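Local coordinates for protein signal recognition particle subunit SRP68 (Chaetomium thermophilum, PDB 4P3G) that is a signal recognition particle subunit whose RNA-binding domain, the part in this chain, binds SRP RNA, probably in targeting secretory and membrane proteins to the ER, at residues A142-A147 with I172-L177. Residues are numbered along the deposited sequence; the frame is centred on the assembly and turned at random.
Sequences ARAYAA and IIYTAL
Ala144 on helix 136-156 meets Ile173 and Tyr174 on helix 160-181 where the two segment axes come within 9.4 Å and run in largely opposed directions, at 136°, a steep inclination rather than a close antiparallel pairing; the nearest backbone pair is Ala144 CA and Ile173 CA, 6.1 Å apart. The methyl of Ala144 sits over one face of the Tyr174 ring in a CH-pi contact, with CB 3.5 Å from the ring centroid and shifted toward the hydroxyl-bearing end, where CZ is its closest atom at 3.4 Å. Tyr174 reaches this position with CG anti to its carbonyl carbon (chi1 -83°), which carries the ring across to the facing helix. The same Ala144 CB also meets the CG2 branch of Ile173 at 3.8 Å, so one small side chain is shared between a ring and a branched aliphatic. At the far end of the ring, Tyr174 OH comes to 3.3 Å from Tyr145 N, but the angle is too poor for a hydrogen bond. The ring of Tyr145 leads away from this helix, and its hydroxyl is hydrogen-bonded to Glu81. Leu189, Leu190 and Ile194 of helix 186-205 also touch Tyr174. Were Tyr174 replaced by an alanine, the Ala144 methyl would probably lose its aromatic face and a gap would open between the helices. With no hydrogen bond between the segments, this buried helical-hairpin contact of the TPR-like RNA-binding domain rests on apolar and CH-pi packing.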
ATOM      1  N   ALA A 142     -20.459 -13.132  14.962  1.00 68.99           N
ATOM      2  CA  ALA A 142     -19.991 -13.255  16.321  1.00 67.88           C
ATOM      3  C   ALA A 142     -18.491 -13.126  16.368  1.00 71.38           C
ATOM      4  O   ALA A 142     -17.926 -12.402  17.203  1.00 79.99           O
ATOM      5  CB  ALA A 142     -20.417 -14.591  16.906  1.00 69.18           C
ATOM      6  N   ARG A 143     -17.845 -13.823  15.452  1.00 67.57           N
ATOM      7  CA  ARG A 143     -16.411 -13.807  15.456  1.00 69.75           C
ATOM      8  C   ARG A 143     -15.802 -12.436  15.130  1.00 70.98           C
ATOM      9  O   ARG A 143     -14.814 -12.042  15.762  1.00 68.24           O
ATOM     10  CB  ARG A 143     -15.842 -14.803  14.513  1.00 66.51           C
ATOM     11  CG  ARG A 143     -14.405 -14.765  14.737  1.00 69.10           C
ATOM     12  CD  ARG A 143     -13.996 -15.886  14.037  1.00 90.74           C
ATOM     13  NE  ARG A 143     -12.606 -16.257  14.138  1.00112.11           N
ATOM     14  CZ  ARG A 143     -12.231 -17.311  13.424  1.00124.87           C
ATOM     15  NH1 ARG A 143     -13.163 -17.917  12.677  1.00128.77           N
ATOM     16  NH2 ARG A 143     -11.003 -17.758  13.413  1.00128.37           N
ATOM     17  N   ALA A 144     -16.398 -11.709  14.180  1.00 67.83           N
ATOM     18  CA  ALA A 144     -15.970 -10.340  13.886  1.00 63.40           C
ATOM     19  C   ALA A 144     -16.072  -9.497  15.172  1.00 62.29           C
ATOM     20  O   ALA A 144     -15.099  -8.846  15.584  1.00 57.81           O
ATOM     21  CB  ALA A 144     -16.815  -9.719  12.757  1.00 60.55           C
ATOM     22  N   TYR A 145     -17.224  -9.579  15.834  1.00 62.99           N
ATOM     23  CA  TYR A 145     -17.444  -8.838  17.069  1.00 65.23           C
ATOM     24  C   TYR A 145     -16.383  -9.188  18.112  1.00 66.07           C
ATOM     25  O   TYR A 145     -15.878  -8.309  18.824  1.00 71.76           O
ATOM     26  CB  TYR A 145     -18.828  -9.127  17.635  1.00 67.87           C
ATOM     27  CG  TYR A 145     -19.115  -8.445  18.954  1.00 72.02           C
ATOM     28  CD1 TYR A 145     -19.139  -7.053  19.065  1.00 69.83           C
ATOM     29  CD2 TYR A 145     -19.338  -9.197  20.099  1.00 75.79           C
ATOM     30  CE1 TYR A 145     -19.397  -6.442  20.278  1.00 75.00           C
ATOM     31  CE2 TYR A 145     -19.593  -8.600  21.309  1.00 78.92           C
ATOM     32  CZ  TYR A 145     -19.624  -7.226  21.400  1.00 80.36           C
ATOM     33  OH  TYR A 145     -19.883  -6.651  22.623  1.00 82.43           O
ATOM     34  N   ALA A 146     -16.055 -10.470  18.220  1.00 56.63           N
ATOM     35  CA  ALA A 146     -15.026 -10.870  19.159  1.00 54.76           C
ATOM     36  C   ALA A 146     -13.676 -10.283  18.730  1.00 65.89           C
ATOM     37  O   ALA A 146     -12.818  -9.972  19.563  1.00 71.13           O
ATOM     38  CB  ALA A 146     -14.970 -12.365  19.276  1.00 48.46           C
ATOM     39  N   ALA A 147     -13.462 -10.173  17.420  1.00 68.40           N
ATOM     40  CA  ALA A 147     -12.189  -9.671  16.926  1.00 60.10           C
ATOM     41  C   ALA A 147     -12.124  -8.198  17.184  1.00 62.55           C
ATOM     42  O   ALA A 147     -11.068  -7.666  17.499  1.00 67.97           O
ATOM     43  CB  ALA A 147     -12.030  -9.966  15.448  1.00 58.72           C
ATOM     44  N   ILE A 172     -12.039  -7.882   7.620  1.00 63.54           N
ATOM     45  CA  ILE A 172     -12.233  -8.738   6.461  1.00 64.77           C
ATOM     46  C   ILE A 172     -13.645  -9.307   6.483  1.00 65.01           C
ATOM     47  O   ILE A 172     -14.381  -9.183   5.511  1.00 64.52           O
ATOM     48  CB  ILE A 172     -11.172  -9.842   6.425  1.00 60.61           C
ATOM     49  CG1 ILE A 172      -9.811  -9.223   6.068  1.00 60.89           C
ATOM     50  CG2 ILE A 172     -11.555 -10.878   5.429  1.00 57.21           C
ATOM     51  CD1 ILE A 172      -8.643 -10.141   6.291  1.00 62.33           C
ATOM     52  N   ILE A 173     -14.036  -9.862   7.628  1.00 65.37           N
ATOM     53  CA  ILE A 173     -15.362 -10.421   7.809  1.00 65.01           C
ATOM     54  C   ILE A 173     -16.438  -9.354   7.663  1.00 68.33           C
ATOM     55  O   ILE A 173     -17.421  -9.555   6.945  1.00 74.46           O
ATOM     56  CB  ILE A 173     -15.473 -11.094   9.172  1.00 67.60           C
ATOM     57  CG1 ILE A 173     -14.468 -12.253   9.250  1.00 62.57           C
ATOM     58  CG2 ILE A 173     -16.905 -11.582   9.442  1.00 66.87           C
ATOM     59  CD1 ILE A 173     -14.607 -13.094  10.489  1.00 55.76           C
ATOM     60  N   TYR A 174     -16.245  -8.202   8.306  1.00 63.48           N
ATOM     61  CA  TYR A 174     -17.246  -7.136   8.221  1.00 65.32           C
ATOM     62  C   TYR A 174     -17.411  -6.577   6.819  1.00 69.24           C
ATOM     63  O   TYR A 174     -18.523  -6.279   6.379  1.00 67.98           O
ATOM     64  CB  TYR A 174     -16.930  -6.016   9.175  1.00 68.32           C
ATOM     65  CG  TYR A 174     -17.391  -6.243  10.583  1.00 73.20           C
ATOM     66  CD1 TYR A 174     -18.647  -6.785  10.867  1.00 71.71           C
ATOM     67  CD2 TYR A 174     -16.554  -5.928  11.634  1.00 73.87           C
ATOM     68  CE1 TYR A 174     -19.039  -6.972  12.166  1.00 73.48           C
ATOM     69  CE2 TYR A 174     -16.928  -6.109  12.906  1.00 75.42           C
ATOM     70  CZ  TYR A 174     -18.167  -6.624  13.186  1.00 74.74           C
ATOM     71  OH  TYR A 174     -18.467  -6.794  14.515  1.00 69.85           O
ATOM     72  N   THR A 175     -16.307  -6.475   6.099  1.00 69.44           N
ATOM     73  CA  THR A 175     -16.383  -5.983   4.743  1.00 70.53           C
ATOM     74  C   THR A 175     -17.261  -6.892   3.922  1.00 68.12           C
ATOM     75  O   THR A 175     -18.014  -6.438   3.059  1.00 68.36           O
ATOM     76  CB  THR A 175     -15.002  -5.861   4.111  1.00 76.01           C
ATOM     77  OG1 THR A 175     -14.290  -4.792   4.754  1.00 81.57           O
ATOM     78  CG2 THR A 175     -15.136  -5.555   2.664  1.00 53.93           C
ATOM     79  N   ALA A 176     -17.193  -8.184   4.227  1.00 65.13           N
ATOM     80  CA  ALA A 176     -18.045  -9.125   3.533  1.00 71.50           C
ATOM     81  C   ALA A 176     -19.506  -8.961   3.954  1.00 75.29           C
ATOM     82  O   ALA A 176     -20.387  -8.852   3.087  1.00 76.20           O
ATOM     83  CB  ALA A 176     -17.564 -10.549   3.777  1.00 71.43           C
ATOM     84  N   LEU A 177     -19.740  -8.872   5.272  1.00 72.50           N
ATOM     85  CA  LEU A 177     -21.096  -8.748   5.836  1.00 72.48           C
ATOM     86  C   LEU A 177     -21.758  -7.439   5.443  1.00 78.68           C
ATOM     87  O   LEU A 177     -22.981  -7.354   5.327  1.00 82.66           O
ATOM     88  CB  LEU A 177     -21.072  -8.838   7.368  1.00 65.01           C
ATOM     89  CG  LEU A 177     -20.752 -10.190   8.002  1.00 70.54           C
ATOM     90  CD1 LEU A 177     -20.583 -10.076   9.495  1.00 72.43           C
ATOM     91  CD2 LEU A 177     -21.833 -11.189   7.683  1.00 70.27           C
TER